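Local coordinates for serine protease MT3772 (Mycobacterium tuberculosis, PDB 3K6Y), which is a membrane-associated serine endopeptidase of the S1C family, this chain being its protease part, and is thought to let the bacterium withstand acid and oxidative stress, at residues A[39-51]-A[59-72]. Residues are numbered along the deposited sequence; the frame is centred on the assembly and turned at random.
Sequences ATEPSVVKIRSLA and EGTGFVISPDRVMT
Glu59 OE2 is met from both faces of its carboxylate, by Arg48 NH1 at 2.8 Å and by Lys46 NZ at 3.1 Å, a salt-bridge network on one side of the antiparallel hairpin that opens the N-terminal barrel of this chymotrypsin-like fold. It exemplifies a cross-strand ion pair: Arg48 and Glu59 form a non-hydrogen-bonded pair, their side chains alongside each other. The arginine bond is bent (132°) and the guanidinium and carboxylate planes stand 72° apart, unlike a coplanar two-point salt bridge. The extended Lys46 and Arg48 leave the same face of strand 44-51 and flank the acid; Lys46 NZ has further partners in Gly139 O and the ring of Tyr86. Beneath this network Val45 with Gly62, and Ile47 with Gly60, each exchange two backbone hydrogen bonds, and Val64 N adds a bond to Ser43 O. Val44 CG1 meets Thr61 CG2 at 3.5 Å on the Lys46 face; the Thr61 hydroxyl is bonded to Gly181 O and Tyr136 N, tying the hairpin to the other barrel, and Gly60 lies near the predicted charge-relay Ser183. Val45 and Ile47 face the barrel interior, touching Val85, Val83 and Leu108. Ile47 CG1 lies beside its backbone N (chi1 -55°), and the extended chi2 carries CD1 past Gly62, which lacks a side chain. Val45 CG2 packs on Val70 CG1 at 3.8 Å. Thr72 OG1 donates to Thr61 O at 2.7 Å, and Thr72 CB sits tightly, at 3.5 Å, against Ile47 CD1.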
ATOM      1  N   ALA A  39      23.126  -3.964 -27.288  1.00 16.62           N
ATOM      2  CA  ALA A  39      24.065  -3.970 -26.177  1.00 17.66           C
ATOM      3  C   ALA A  39      23.372  -3.755 -24.841  1.00 16.79           C
ATOM      4  O   ALA A  39      23.845  -4.220 -23.817  1.00 17.39           O
ATOM      5  CB  ALA A  39      25.141  -2.963 -26.390  1.00 18.75           C
ATOM      6  N   THR A  40      22.243  -3.049 -24.856  1.00 14.16           N
ATOM      7  CA  THR A  40      21.538  -2.726 -23.625  1.00 13.38           C
ATOM      8  C   THR A  40      20.481  -3.767 -23.275  1.00 12.83           C
ATOM      9  O   THR A  40      20.188  -3.975 -22.097  1.00 12.05           O
ATOM     10  CB  THR A  40      20.881  -1.325 -23.746  1.00 13.53           C
ATOM     11  OG1 THR A  40      21.880  -0.368 -24.119  1.00 14.98           O
ATOM     12  CG2 THR A  40      20.285  -0.880 -22.452  1.00 13.83           C
ATOM     13  N   GLU A  41      19.904  -4.399 -24.299  1.00 12.87           N
ATOM     14  CA  GLU A  41      18.835  -5.389 -24.132  1.00 13.83           C
ATOM     15  C   GLU A  41      19.006  -6.400 -22.991  1.00 13.11           C
ATOM     16  O   GLU A  41      18.048  -6.627 -22.261  1.00 12.41           O
ATOM     17  CB  GLU A  41      18.573  -6.133 -25.461  1.00 14.21           C
ATOM     18  CG  GLU A  41      17.541  -7.257 -25.314  1.00 16.17           C
ATOM     19  CD  GLU A  41      17.232  -8.027 -26.572  1.00 18.70           C
ATOM     20  OE1 GLU A  41      16.308  -8.863 -26.506  1.00 21.59           O
ATOM     21  OE2 GLU A  41      17.911  -7.809 -27.594  1.00 21.06           O
ATOM     22  N   PRO A  42      20.205  -6.998 -22.804  1.00 12.61           N
ATOM     23  CA  PRO A  42      20.289  -8.017 -21.750  1.00 12.73           C
ATOM     24  C   PRO A  42      19.942  -7.496 -20.358  1.00 12.27           C
ATOM     25  O   PRO A  42      19.502  -8.275 -19.510  1.00 13.27           O
ATOM     26  CB  PRO A  42      21.756  -8.476 -21.810  1.00 13.87           C
ATOM     27  CG  PRO A  42      22.152  -8.204 -23.251  1.00 14.59           C
ATOM     28  CD  PRO A  42      21.477  -6.886 -23.556  1.00 13.00           C
ATOM     29  N   SER A  43      20.161  -6.205 -20.133  1.00 10.96           N
ATOM     30  CA  SER A  43      19.921  -5.606 -18.822  1.00 10.16           C
ATOM     31  C   SER A  43      18.514  -5.027 -18.652  1.00  9.90           C
ATOM     32  O   SER A  43      18.219  -4.442 -17.612  1.00 10.47           O
ATOM     33  CB  SER A  43      20.944  -4.513 -18.583  1.00 11.25           C
ATOM     34  OG  SER A  43      22.257  -5.056 -18.679  1.00 12.92           O
ATOM     35  N   VAL A  44      17.676  -5.176 -19.680  1.00  9.81           N
ATOM     36  CA  VAL A  44      16.291  -4.712 -19.647  1.00 10.00           C
ATOM     37  C   VAL A  44      15.429  -5.946 -19.528  1.00 10.40           C
ATOM     38  O   VAL A  44      15.497  -6.830 -20.391  1.00 11.70           O
ATOM     39  CB  VAL A  44      15.944  -3.916 -20.903  1.00 10.00           C
ATOM     40  CG1 VAL A  44      14.520  -3.425 -20.816  1.00 11.25           C
ATOM     41  CG2 VAL A  44      16.892  -2.730 -21.093  1.00 11.48           C
ATOM     42  N   VAL A  45      14.670  -6.026 -18.437  1.00  9.91           N
ATOM     43  CA  VAL A  45      14.010  -7.262 -18.064  1.00  9.96           C
ATOM     44  C   VAL A  45      12.495  -7.116 -18.113  1.00  9.98           C
ATOM     45  O   VAL A  45      11.964  -6.015 -17.989  1.00 10.42           O
ATOM     46  CB  VAL A  45      14.476  -7.737 -16.655  1.00 10.35           C
ATOM     47  CG1 VAL A  45      15.966  -8.016 -16.647  1.00 12.26           C
ATOM     48  CG2 VAL A  45      14.128  -6.707 -15.555  1.00 11.42           C
ATOM     49  N   LYS A  46      11.807  -8.242 -18.269  1.00 10.31           N
ATOM     50  CA  LYS A  46      10.349  -8.239 -18.245  1.00 11.38           C
ATOM     51  C   LYS A  46       9.907  -8.553 -16.822  1.00 10.53           C
ATOM     52  O   LYS A  46      10.511  -9.387 -16.154  1.00 11.39           O
ATOM     53  CB  LYS A  46       9.835  -9.285 -19.235  1.00 12.25           C
ATOM     54  CG  LYS A  46       8.305  -9.312 -19.318  1.00 15.10           C
ATOM     55  CD  LYS A  46       7.737 -10.472 -20.124  1.00 17.35           C
ATOM     56  CE  LYS A  46       6.340 -10.758 -19.616  1.00 24.76           C
ATOM     57  NZ  LYS A  46       5.752 -11.993 -20.207  1.00 28.38           N
ATOM     58  N   ILE A  47       8.865  -7.858 -16.368  1.00 10.93           N
ATOM     59  CA  ILE A  47       8.324  -8.103 -15.030  1.00 10.82           C
ATOM     60  C   ILE A  47       6.895  -8.611 -15.173  1.00 10.86           C
ATOM     61  O   ILE A  47       6.107  -8.053 -15.902  1.00 11.45           O
ATOM     62  CB  ILE A  47       8.375  -6.834 -14.184  1.00 11.35           C
ATOM     63  CG1 ILE A  47       9.847  -6.350 -14.204  1.00 15.50           C
ATOM     64  CG2 ILE A  47       7.910  -7.129 -12.757  1.00 12.03           C
ATOM     65  CD1 ILE A  47      10.235  -5.227 -13.336  1.00 16.35           C
ATOM     66  N   ARG A  48       6.602  -9.699 -14.493  1.00 10.50           N
ATOM     67  CA  ARG A  48       5.235 -10.226 -14.450  1.00 11.37           C
ATOM     68  C   ARG A  48       4.828 -10.353 -12.995  1.00 11.03           C
ATOM     69  O   ARG A  48       5.495 -11.029 -12.208  1.00 11.87           O
ATOM     70  CB  ARG A  48       5.174 -11.600 -15.116  1.00 13.25           C
ATOM     71  CG  ARG A  48       3.798 -12.184 -15.224  1.00 16.25           C
ATOM     72  CD  ARG A  48       3.865 -13.415 -16.130  1.00 21.84           C
ATOM     73  NE  ARG A  48       2.659 -14.230 -15.997  1.00 23.63           N
ATOM     74  CZ  ARG A  48       1.756 -14.397 -16.952  1.00 38.34           C
ATOM     75  NH1 ARG A  48       1.925 -13.828 -18.144  1.00 30.90           N
ATOM     76  NH2 ARG A  48       0.693 -15.152 -16.713  1.00 28.01           N
ATOM     77  N   SER A  49       3.712  -9.727 -12.647  1.00 11.09           N
ATOM     78  CA  SER A  49       3.252  -9.672 -11.253  1.00 12.60           C
ATOM     79  C   SER A  49       1.849 -10.239 -11.162  1.00 12.52           C
ATOM     80  O   SER A  49       0.924  -9.757 -11.833  1.00 13.25           O
ATOM     81  CB  SER A  49       3.287  -8.242 -10.738  1.00 12.74           C
ATOM     82  OG  SER A  49       4.606  -7.688 -10.904  1.00 14.21           O
ATOM     83  N   LEU A  50       1.679 -11.269 -10.350  1.00 11.60           N
ATOM     84  CA  LEU A  50       0.353 -11.857 -10.116  1.00 12.17           C
ATOM     85  C   LEU A  50      -0.333 -10.980  -9.098  1.00 11.43           C
ATOM     86  O   LEU A  50       0.214 -10.721  -8.019  1.00 11.68           O
ATOM     87  CB  LEU A  50       0.478 -13.281  -9.576  1.00 13.47           C
ATOM     88  CG  LEU A  50       1.342 -14.213 -10.425  1.00 15.51           C
ATOM     89  CD1 LEU A  50       1.348 -15.592  -9.807  1.00 17.87           C
ATOM     90  CD2 LEU A  50       0.866 -14.255 -11.880  1.00 19.12           C
ATOM     91  N   ALA A  51      -1.537 -10.526  -9.428  1.00 12.16           N
ATOM     92  CA  ALA A  51      -2.263  -9.612  -8.561  1.00 11.50           C
ATOM     93  C   ALA A  51      -3.709 -10.088  -8.386  1.00 12.37           C
ATOM     94  O   ALA A  51      -4.655  -9.425  -8.835  1.00 13.25           O
ATOM     95  CB  ALA A  51      -2.203  -8.188  -9.097  1.00 12.10           C
ATOM     96  N   GLU A  59       1.963  -6.771 -16.277  1.00 12.28           N
ATOM     97  CA  GLU A  59       3.239  -6.954 -16.964  1.00 13.20           C
ATOM     98  C   GLU A  59       3.850  -5.615 -17.290  1.00 12.34           C
ATOM     99  O   GLU A  59       3.152  -4.700 -17.724  1.00 13.87           O
ATOM    100  CB  GLU A  59       3.069  -7.834 -18.210  1.00 14.33           C
ATOM    101  CG  GLU A  59       2.813  -9.291 -17.825  1.00 19.10           C
ATOM    102  CD  GLU A  59       2.503 -10.232 -18.983  1.00 20.08           C
ATOM    103  OE1 GLU A  59       1.753  -9.849 -19.903  1.00 27.36           O
ATOM    104  OE2 GLU A  59       2.964 -11.395 -18.927  1.00 27.82           O
ATOM    105  N   GLY A  60       5.153  -5.490 -17.058  1.00 11.10           N
ATOM    106  CA  GLY A  60       5.850  -4.294 -17.444  1.00 10.63           C
ATOM    107  C   GLY A  60       7.302  -4.608 -17.672  1.00  9.78           C
ATOM    108  O   GLY A  60       7.656  -5.731 -17.991  1.00 10.38           O
ATOM    109  N   THR A  61       8.120  -3.579 -17.509  1.00  9.53           N
ATOM    110  CA  THR A  61       9.545  -3.667 -17.789  1.00  9.37           C
ATOM    111  C   THR A  61      10.310  -3.180 -16.568  1.00  8.91           C
ATOM    112  O   THR A  61       9.779  -2.434 -15.760  1.00  9.43           O
ATOM    113  CB  THR A  61       9.875  -2.784 -19.009  1.00  9.42           C
ATOM    114  OG1 THR A  61       9.058  -3.190 -20.105  1.00 10.80           O
ATOM    115  CG2 THR A  61      11.310  -2.892 -19.436  1.00 10.06           C
ATOM    116  N   GLY A  62      11.563  -3.611 -16.438  1.00  8.76           N
ATOM    117  CA  GLY A  62      12.479  -3.034 -15.464  1.00  8.82           C
ATOM    118  C   GLY A  62      13.873  -3.063 -16.037  1.00  8.46           C
ATOM    119  O   GLY A  62      14.095  -3.533 -17.158  1.00  9.07           O
ATOM    120  N   PHE A  63      14.836  -2.612 -15.249  1.00  7.88           N
ATOM    121  CA  PHE A  63      16.211  -2.684 -15.723  1.00  8.16           C
ATOM    122  C   PHE A  63      17.151  -2.846 -14.538  1.00  7.82           C
ATOM    123  O   PHE A  63      16.843  -2.435 -13.414  1.00  8.24           O
ATOM    124  CB  PHE A  63      16.588  -1.476 -16.616  1.00  9.48           C
ATOM    125  CG  PHE A  63      16.402  -0.150 -15.943  1.00  8.96           C
ATOM    126  CD1 PHE A  63      17.479   0.530 -15.369  1.00 10.02           C
ATOM    127  CD2 PHE A  63      15.133   0.434 -15.860  1.00  9.81           C
ATOM    128  CE1 PHE A  63      17.291   1.746 -14.719  1.00 10.71           C
ATOM    129  CE2 PHE A  63      14.939   1.637 -15.216  1.00 10.37           C
ATOM    130  CZ  PHE A  63      16.016   2.309 -14.650  1.00 10.96           C
ATOM    131  N   VAL A  64      18.301  -3.450 -14.811  1.00  8.48           N
ATOM    132  CA  VAL A  64      19.273  -3.718 -13.765  1.00  8.40           C
ATOM    133  C   VAL A  64      19.985  -2.420 -13.380  1.00  7.98           C
ATOM    134  O   VAL A  64      20.570  -1.736 -14.229  1.00  8.83           O
ATOM    135  CB  VAL A  64      20.278  -4.780 -14.214  1.00  8.25           C
ATOM    136  CG1 VAL A  64      21.227  -5.110 -13.079  1.00  9.28           C
ATOM    137  CG2 VAL A  64      19.563  -6.037 -14.685  1.00 10.26           C
ATOM    138  N   ILE A  65      19.928  -2.082 -12.089  1.00  8.16           N
ATOM    139  CA  ILE A  65      20.592  -0.870 -11.587  1.00  8.54           C
ATOM    140  C   ILE A  65      21.868  -1.157 -10.798  1.00  8.40           C
ATOM    141  O   ILE A  65      22.681  -0.260 -10.595  1.00  9.01           O
ATOM    142  CB  ILE A  65      19.634  -0.014 -10.737  1.00  8.71           C
ATOM    143  CG1 ILE A  65      18.928  -0.841  -9.644  1.00 10.04           C
ATOM    144  CG2 ILE A  65      18.648   0.710 -11.651  1.00 10.12           C
ATOM    145  CD1 ILE A  65      18.230  -0.011  -8.576  1.00 10.73           C
ATOM    146  N   SER A  66      22.027  -2.392 -10.349  1.00  8.24           N
ATOM    147  CA  SER A  66      23.213  -2.819  -9.603  1.00  8.49           C
ATOM    148  C   SER A  66      23.080  -4.354  -9.614  1.00  8.53           C
ATOM    149  O   SER A  66      21.989  -4.877  -9.825  1.00  8.79           O
ATOM    150  CB  SER A  66      23.159  -2.238  -8.196  1.00  9.63           C
ATOM    151  OG  SER A  66      24.403  -2.364  -7.520  1.00 10.06           O
ATOM    152  N   PRO A  67      24.170  -5.107  -9.377  1.00  8.44           N
ATOM    153  CA  PRO A  67      23.970  -6.571  -9.399  1.00  8.97           C
ATOM    154  C   PRO A  67      22.798  -7.041  -8.518  1.00  8.92           C
ATOM    155  O   PRO A  67      22.665  -6.587  -7.365  1.00  8.99           O
ATOM    156  CB  PRO A  67      25.327  -7.109  -8.920  1.00  9.58           C
ATOM    157  CG  PRO A  67      26.297  -6.047  -9.454  1.00 10.25           C
ATOM    158  CD  PRO A  67      25.588  -4.724  -9.215  1.00  9.68           C
ATOM    159  N   ASP A  68      21.935  -7.887  -9.076  1.00  8.50           N
ATOM    160  CA  ASP A  68      20.815  -8.430  -8.310  1.00  8.79           C
ATOM    161  C   ASP A  68      19.809  -7.378  -7.849  1.00  8.58           C
ATOM    162  O   ASP A  68      19.034  -7.635  -6.915  1.00  8.62           O
ATOM    163  CB  ASP A  68      21.280  -9.308  -7.159  1.00  9.88           C
ATOM    164  CG  ASP A  68      21.994 -10.555  -7.616  1.00 11.85           C
ATOM    165  OD1 ASP A  68      22.135 -10.788  -8.826  1.00 12.77           O
ATOM    166  OD2 ASP A  68      22.369 -11.331  -6.714  1.00 14.94           O
ATOM    167  N   ARG A  69      19.762  -6.227  -8.534  1.00  8.11           N
ATOM    168  CA  ARG A  69      18.798  -5.167  -8.207  1.00  8.12           C
ATOM    169  C   ARG A  69      18.199  -4.608  -9.482  1.00  8.17           C
ATOM    170  O   ARG A  69      18.917  -4.232 -10.409  1.00  8.75           O
ATOM    171  CB  ARG A  69      19.462  -4.028  -7.416  1.00  8.52           C
ATOM    172  CG  ARG A  69      19.921  -4.381  -6.003  1.00  8.08           C
ATOM    173  CD  ARG A  69      18.701  -4.568  -5.113  1.00  9.53           C
ATOM    174  NE  ARG A  69      18.991  -4.838  -3.705  1.00  9.52           N
ATOM    175  CZ  ARG A  69      19.233  -6.045  -3.211  1.00  9.13           C
ATOM    176  NH1 ARG A  69      19.348  -7.092  -4.029  1.00  9.22           N
ATOM    177  NH2 ARG A  69      19.391  -6.185  -1.902  1.00 10.04           N
ATOM    178  N   VAL A  70      16.866  -4.572  -9.520  1.00  7.39           N
ATOM    179  CA  VAL A  70      16.124  -4.125 -10.688  1.00  7.81           C
ATOM    180  C   VAL A  70      15.215  -2.949 -10.293  1.00  7.67           C
ATOM    181  O   VAL A  70      14.535  -3.006  -9.256  1.00  9.35           O
ATOM    182  CB  VAL A  70      15.283  -5.282 -11.244  1.00  7.81           C
ATOM    183  CG1 VAL A  70      14.230  -4.802 -12.244  1.00  9.05           C
ATOM    184  CG2 VAL A  70      16.191  -6.281 -11.922  1.00  9.55           C
ATOM    185  N   MET A  71      15.208  -1.891 -11.105  1.00  7.68           N
ATOM    186  CA  MET A  71      14.276  -0.788 -10.901  1.00  8.38           C
ATOM    187  C   MET A  71      13.095  -0.952 -11.880  1.00  8.76           C
ATOM    188  O   MET A  71      13.286  -1.353 -13.053  1.00  8.49           O
ATOM    189  CB  MET A  71      14.965   0.572 -11.127  1.00  9.18           C
ATOM    190  CG  MET A  71      13.999   1.735 -10.911  1.00 10.10           C
ATOM    191  SD  MET A  71      14.839   3.341 -10.886  1.00 11.04           S
ATOM    192  CE  MET A  71      15.653   3.332  -9.285  1.00 12.11           C
ATOM    193  N   THR A  72      11.903  -0.600 -11.400  1.00  8.63           N
ATOM    194  CA  THR A  72      10.705  -0.533 -12.227  1.00  9.04           C
ATOM    195  C   THR A  72       9.794   0.542 -11.628  1.00  8.33           C
ATOM    196  O   THR A  72      10.187   1.215 -10.672  1.00  9.23           O
ATOM    197  CB  THR A  72      10.003  -1.916 -12.315  1.00  9.75           C
ATOM    198  OG1 THR A  72       8.924  -1.856 -13.264  1.00  9.80           O
ATOM    199  CG2 THR A  72       9.463  -2.410 -10.968  1.00 10.73           C
TER
HETATM  200  O   HOH W   1       3.607 -12.201 -21.378  1.00 37.68           O